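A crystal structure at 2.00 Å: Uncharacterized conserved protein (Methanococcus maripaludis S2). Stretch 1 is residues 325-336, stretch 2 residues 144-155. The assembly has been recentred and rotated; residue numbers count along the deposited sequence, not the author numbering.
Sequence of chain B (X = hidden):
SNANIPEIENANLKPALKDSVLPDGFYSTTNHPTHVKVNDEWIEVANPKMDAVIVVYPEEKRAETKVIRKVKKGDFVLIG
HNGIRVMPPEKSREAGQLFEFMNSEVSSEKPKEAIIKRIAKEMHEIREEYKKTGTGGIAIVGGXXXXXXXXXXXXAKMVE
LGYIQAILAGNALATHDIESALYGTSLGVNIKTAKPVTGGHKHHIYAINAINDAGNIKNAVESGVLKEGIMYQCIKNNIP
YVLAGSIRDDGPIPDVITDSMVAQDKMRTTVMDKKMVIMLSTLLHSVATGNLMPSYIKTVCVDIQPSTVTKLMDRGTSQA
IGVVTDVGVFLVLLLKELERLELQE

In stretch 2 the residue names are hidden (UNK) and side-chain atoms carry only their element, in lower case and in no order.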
# COMPACT_ATOMS: atom_id res chain seq x y z
N THR B 325 -5.05 -3.91 -9.24
CA THR B 325 -6.36 -3.35 -9.56
C THR B 325 -7.39 -3.88 -8.58
O THR B 325 -7.08 -4.71 -7.73
CB THR B 325 -6.78 -3.70 -11.03
OG1 THR B 325 -7.96 -2.97 -11.39
CG2 THR B 325 -7.07 -5.17 -11.17
N ASP B 326 -8.63 -3.41 -8.71
CA ASP B 326 -9.72 -3.84 -7.86
C ASP B 326 -10.23 -5.15 -8.46
O ASP B 326 -10.70 -5.17 -9.59
CB ASP B 326 -10.79 -2.75 -7.87
CG ASP B 326 -11.97 -3.06 -6.97
OD1 ASP B 326 -12.45 -4.21 -6.93
OD2 ASP B 326 -12.48 -2.12 -6.35
N VAL B 327 -10.16 -6.25 -7.70
CA VAL B 327 -10.51 -7.55 -8.24
C VAL B 327 -11.99 -7.65 -8.64
O VAL B 327 -12.31 -8.29 -9.64
CB VAL B 327 -10.11 -8.73 -7.28
CG1 VAL B 327 -11.02 -8.80 -6.04
CG2 VAL B 327 -10.14 -10.07 -8.01
N GLY B 328 -12.87 -7.02 -7.85
CA GLY B 328 -14.30 -7.10 -8.10
C GLY B 328 -14.70 -6.40 -9.41
O GLY B 328 -15.46 -6.95 -10.18
N VAL B 329 -14.14 -5.22 -9.66
CA VAL B 329 -14.38 -4.52 -10.93
C VAL B 329 -13.69 -5.24 -12.08
O VAL B 329 -14.27 -5.43 -13.14
CB VAL B 329 -13.95 -3.04 -10.85
CG1 VAL B 329 -14.42 -2.28 -12.12
CG2 VAL B 329 -14.56 -2.38 -9.58
N PHE B 330 -12.43 -5.61 -11.88
CA PHE B 330 -11.70 -6.41 -12.84
C PHE B 330 -12.50 -7.64 -13.34
O PHE B 330 -12.60 -7.85 -14.55
CB PHE B 330 -10.35 -6.85 -12.23
CG PHE B 330 -9.59 -7.84 -13.08
CD1 PHE B 330 -8.73 -7.41 -14.10
CD2 PHE B 330 -9.72 -9.20 -12.86
CE1 PHE B 330 -8.02 -8.34 -14.89
CE2 PHE B 330 -9.02 -10.14 -13.66
CZ PHE B 330 -8.18 -9.70 -14.67
N LEU B 331 -13.04 -8.44 -12.41
CA LEU B 331 -13.81 -9.64 -12.80
C LEU B 331 -15.06 -9.30 -13.61
O LEU B 331 -15.39 -10.01 -14.56
CB LEU B 331 -14.17 -10.54 -11.59
CG LEU B 331 -12.96 -11.28 -10.98
CD1 LEU B 331 -13.33 -11.89 -9.63
CD2 LEU B 331 -12.39 -12.35 -11.92
N VAL B 332 -15.72 -8.21 -13.25
CA VAL B 332 -16.96 -7.77 -13.97
C VAL B 332 -16.62 -7.37 -15.40
O VAL B 332 -17.27 -7.82 -16.38
CB VAL B 332 -17.71 -6.65 -13.18
CG1 VAL B 332 -18.88 -6.07 -14.00
CG2 VAL B 332 -18.26 -7.23 -11.84
N LEU B 333 -15.57 -6.57 -15.54
CA LEU B 333 -15.09 -6.17 -16.87
C LEU B 333 -14.53 -7.33 -17.70
O LEU B 333 -14.77 -7.40 -18.93
CB LEU B 333 -14.04 -5.06 -16.73
CG LEU B 333 -14.56 -3.72 -16.21
CD1 LEU B 333 -13.39 -2.72 -16.01
CD2 LEU B 333 -15.66 -3.14 -17.17
N LEU B 334 -13.76 -8.21 -17.06
CA LEU B 334 -13.23 -9.38 -17.74
C LEU B 334 -14.35 -10.25 -18.34
O LEU B 334 -14.28 -10.64 -19.50
CB LEU B 334 -12.38 -10.23 -16.79
CG LEU B 334 -11.62 -11.44 -17.36
CD1 LEU B 334 -10.82 -11.07 -18.62
CD2 LEU B 334 -10.75 -12.07 -16.23
N LEU B 335 -15.37 -10.55 -17.54
CA LEU B 335 -16.51 -11.31 -18.04
C LEU B 335 -17.16 -10.64 -19.28
O LEU B 335 -17.45 -11.31 -20.29
CB LEU B 335 -17.55 -11.50 -16.93
CG LEU B 335 -18.82 -12.28 -17.36
CD1 LEU B 335 -18.46 -13.69 -17.83
CD2 LEU B 335 -19.86 -12.28 -16.26
N LYS B 336 -17.38 -9.33 -19.22
CA LYS B 336 -17.96 -8.63 -20.37
C LYS B 336 -17.11 -8.83 -21.62
O LYS B 336 -17.64 -9.03 -22.71
CB LYS B 336 -18.15 -7.14 -20.09
CG LYS B 336 -19.19 -6.84 -19.04
CD LYS B 336 -19.36 -5.32 -18.89
CE LYS B 336 -19.89 -4.92 -17.52
NZ LYS B 336 -21.27 -5.42 -17.28
N UNK B 144 -11.27 -14.63 -0.43
CA UNK B 144 -12.64 -14.21 -0.21
C UNK B 144 -12.97 -12.79 -0.66
O UNK B 144 -14.15 -12.47 -0.80
c UNK B 144 -12.80 -14.33 1.32
c UNK B 144 -10.56 -14.90 0.85
c UNK B 144 -11.41 -14.19 1.87
N UNK B 145 -11.95 -11.94 -0.91
CA UNK B 145 -12.24 -10.60 -1.44
C UNK B 145 -12.96 -10.61 -2.77
O UNK B 145 -13.63 -9.63 -3.13
c UNK B 145 -10.95 -9.73 -1.53
N UNK B 146 -12.81 -11.70 -3.53
CA UNK B 146 -13.56 -11.88 -4.76
C UNK B 146 -15.03 -11.68 -4.43
O UNK B 146 -15.75 -11.01 -5.17
c UNK B 146 -14.39 -13.56 -6.52
c UNK B 146 -11.59 -14.95 -6.13
c UNK B 146 -13.37 -13.30 -5.36
c UNK B 146 -11.94 -13.46 -5.92
N UNK B 147 -15.47 -12.28 -3.32
CA UNK B 147 -16.89 -12.24 -2.93
C UNK B 147 -17.24 -10.89 -2.32
O UNK B 147 -18.24 -10.24 -2.71
c UNK B 147 -16.75 -14.75 -2.39
c UNK B 147 -18.84 -13.45 -1.80
c UNK B 147 -17.30 -13.39 -1.93
c UNK B 147 -17.11 -15.14 -3.88
N UNK B 148 -16.40 -10.43 -1.39
CA UNK B 148 -16.67 -9.15 -0.72
C UNK B 148 -16.79 -8.00 -1.68
O UNK B 148 -17.57 -7.08 -1.41
n UNK B 148 -14.40 -11.30 2.71
n UNK B 148 -16.24 -10.78 1.73
c UNK B 148 -15.68 -11.62 2.57
c UNK B 148 -15.57 -8.79 0.31
c UNK B 148 -14.12 -10.22 1.90
c UNK B 148 -15.28 -9.87 1.29
N UNK B 149 -16.04 -8.03 -2.77
CA UNK B 149 -16.03 -6.91 -3.74
C UNK B 149 -17.05 -7.05 -4.88
O UNK B 149 -17.09 -6.21 -5.79
c UNK B 149 -14.63 -6.74 -4.39
c UNK B 149 -13.58 -6.46 -3.35
o UNK B 149 -14.29 -7.93 -5.10
N UNK B 150 -17.89 -8.08 -4.82
CA UNK B 150 -18.97 -8.26 -5.81
C UNK B 150 -18.52 -8.94 -7.08
O UNK B 150 -19.23 -8.91 -8.08
N UNK B 151 -17.34 -9.58 -7.03
CA UNK B 151 -16.81 -10.32 -8.16
C UNK B 151 -17.30 -11.76 -8.27
O UNK B 151 -17.00 -12.42 -9.23
N UNK B 152 -18.02 -12.25 -7.27
CA UNK B 152 -18.42 -13.68 -7.24
C UNK B 152 -19.25 -14.11 -8.43
O UNK B 152 -18.94 -15.13 -9.08
N UNK B 153 -20.34 -13.38 -8.72
CA UNK B 153 -21.16 -13.76 -9.88
C UNK B 153 -20.39 -13.84 -11.20
O UNK B 153 -20.65 -14.74 -12.00
c UNK B 153 -22.38 -12.24 -8.47
c UNK B 153 -22.24 -12.68 -9.92
c UNK B 153 -20.95 -12.26 -7.96
N UNK B 154 -19.45 -12.91 -11.43
CA UNK B 154 -18.64 -12.93 -12.64
C UNK B 154 -17.79 -14.18 -12.72
O UNK B 154 -17.74 -14.84 -13.77
c UNK B 154 -17.76 -11.65 -12.74
N UNK B 155 -17.16 -14.55 -11.60
CA UNK B 155 -16.32 -15.75 -11.57
C UNK B 155 -17.17 -17.00 -11.74
O UNK B 155 -16.79 -17.91 -12.48
c UNK B 155 -13.79 -17.00 -8.87
c UNK B 155 -14.62 -17.09 -10.15
c UNK B 155 -15.51 -15.85 -10.28
c UNK B 155 -13.74 -17.25 -11.39

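Position 144 carries three carbons that close a ring onto its own backbone N, so it is Pro144. It lies out of reach of stretch 1; its carbonyl O accepts from the backbone N of both 147 and 148, and so helps form the short helix that follows. Position 145 has a single side-chain carbon, which makes it Ala145. Its backbone O lies 4.0 Å from Val327 CG1, and a small side chain set sideways fits this buried spot.

At position 146 four carbons fork at the first, with one arm two carbons long: Ile146. Its CG2 packs 3.7 Å from Leu331 CD1, and its CG1 lies 4.4 Å from Val327 CG2, so a branched aliphatic chain meets two others in a buried setting. Position 147 shows the same four-carbon pattern and is Ile147, but its CB points away from stretch 1, and its buried apolar chain makes no contact there. One carbon leading to a five-membered ring of three carbons and two nitrogens identifies position 148 as His148. It too is out of reach, and its ND1 is hydrogen-bonded elsewhere in the structure.

At position 149 one carbon carries an oxygen and a carbon, the fork of Thr149. Its OG1 donates to Ala145 O at 2.7 Å, which satisfies the hydroxyl as a donor inside its own turn. The same OG1 sits 3.1 Å from Gly328 CA and 3.5 Å from Val327 CG1. It is also 3.2 Å from Gly328 N, but the angle is poor and no hydrogen bond forms.

Position 150 has no side-chain atoms and a phi of 84°, a value that favours glycine: Gly150. It leaves the helix in a Schellman motif, with Gly150 N bonded to Ile147 O and the N of 151 bonded to Ile146 O. Position 151 is also bare, hence Gly151. An ideal CB here would lie 2.9 Å from Leu331 CD1, a clash, and a tight 3.4 Å from Gly328 CA. Position 152, again without side-chain atoms, is Gly152; a CB would point away from stretch 1.

Three carbons closing a ring onto N make position 153 Pro153, exposed, its ring suited to the first turn of a helix. An ideal CB on Gly152 would be crowded, 3.2 Å from Pro153 CD. Position 154 has one carbon, so Ala154; its CB points toward stretch 1 and reaches to 3.4 Å from Leu331 O and 3.9 Å from Leu331 CB, so close to the helix backbone that a single methyl fits well. Position 155 has four carbons forked at the second, none within 4.5 Å of stretch 1; it is Leu155, a buried apolar chain set sideways.

The contact works by close packing, without a hydrogen bond between the stretches. Gly328 CA and Gly151 CA approach to 4.1 Å; an ideal CB on Gly328 would lie 2.3 Å from Thr149 O, so bare backbone on both sides permits this approach. Around it, Val327 and Leu331 meet Ile146, while Leu331 and Leu335 pack against Ala154. Asp326 caps the helix of stretch 1 through weak bonds to OD1.

Stretch 2 144-155: PAIIHTGGGPAL
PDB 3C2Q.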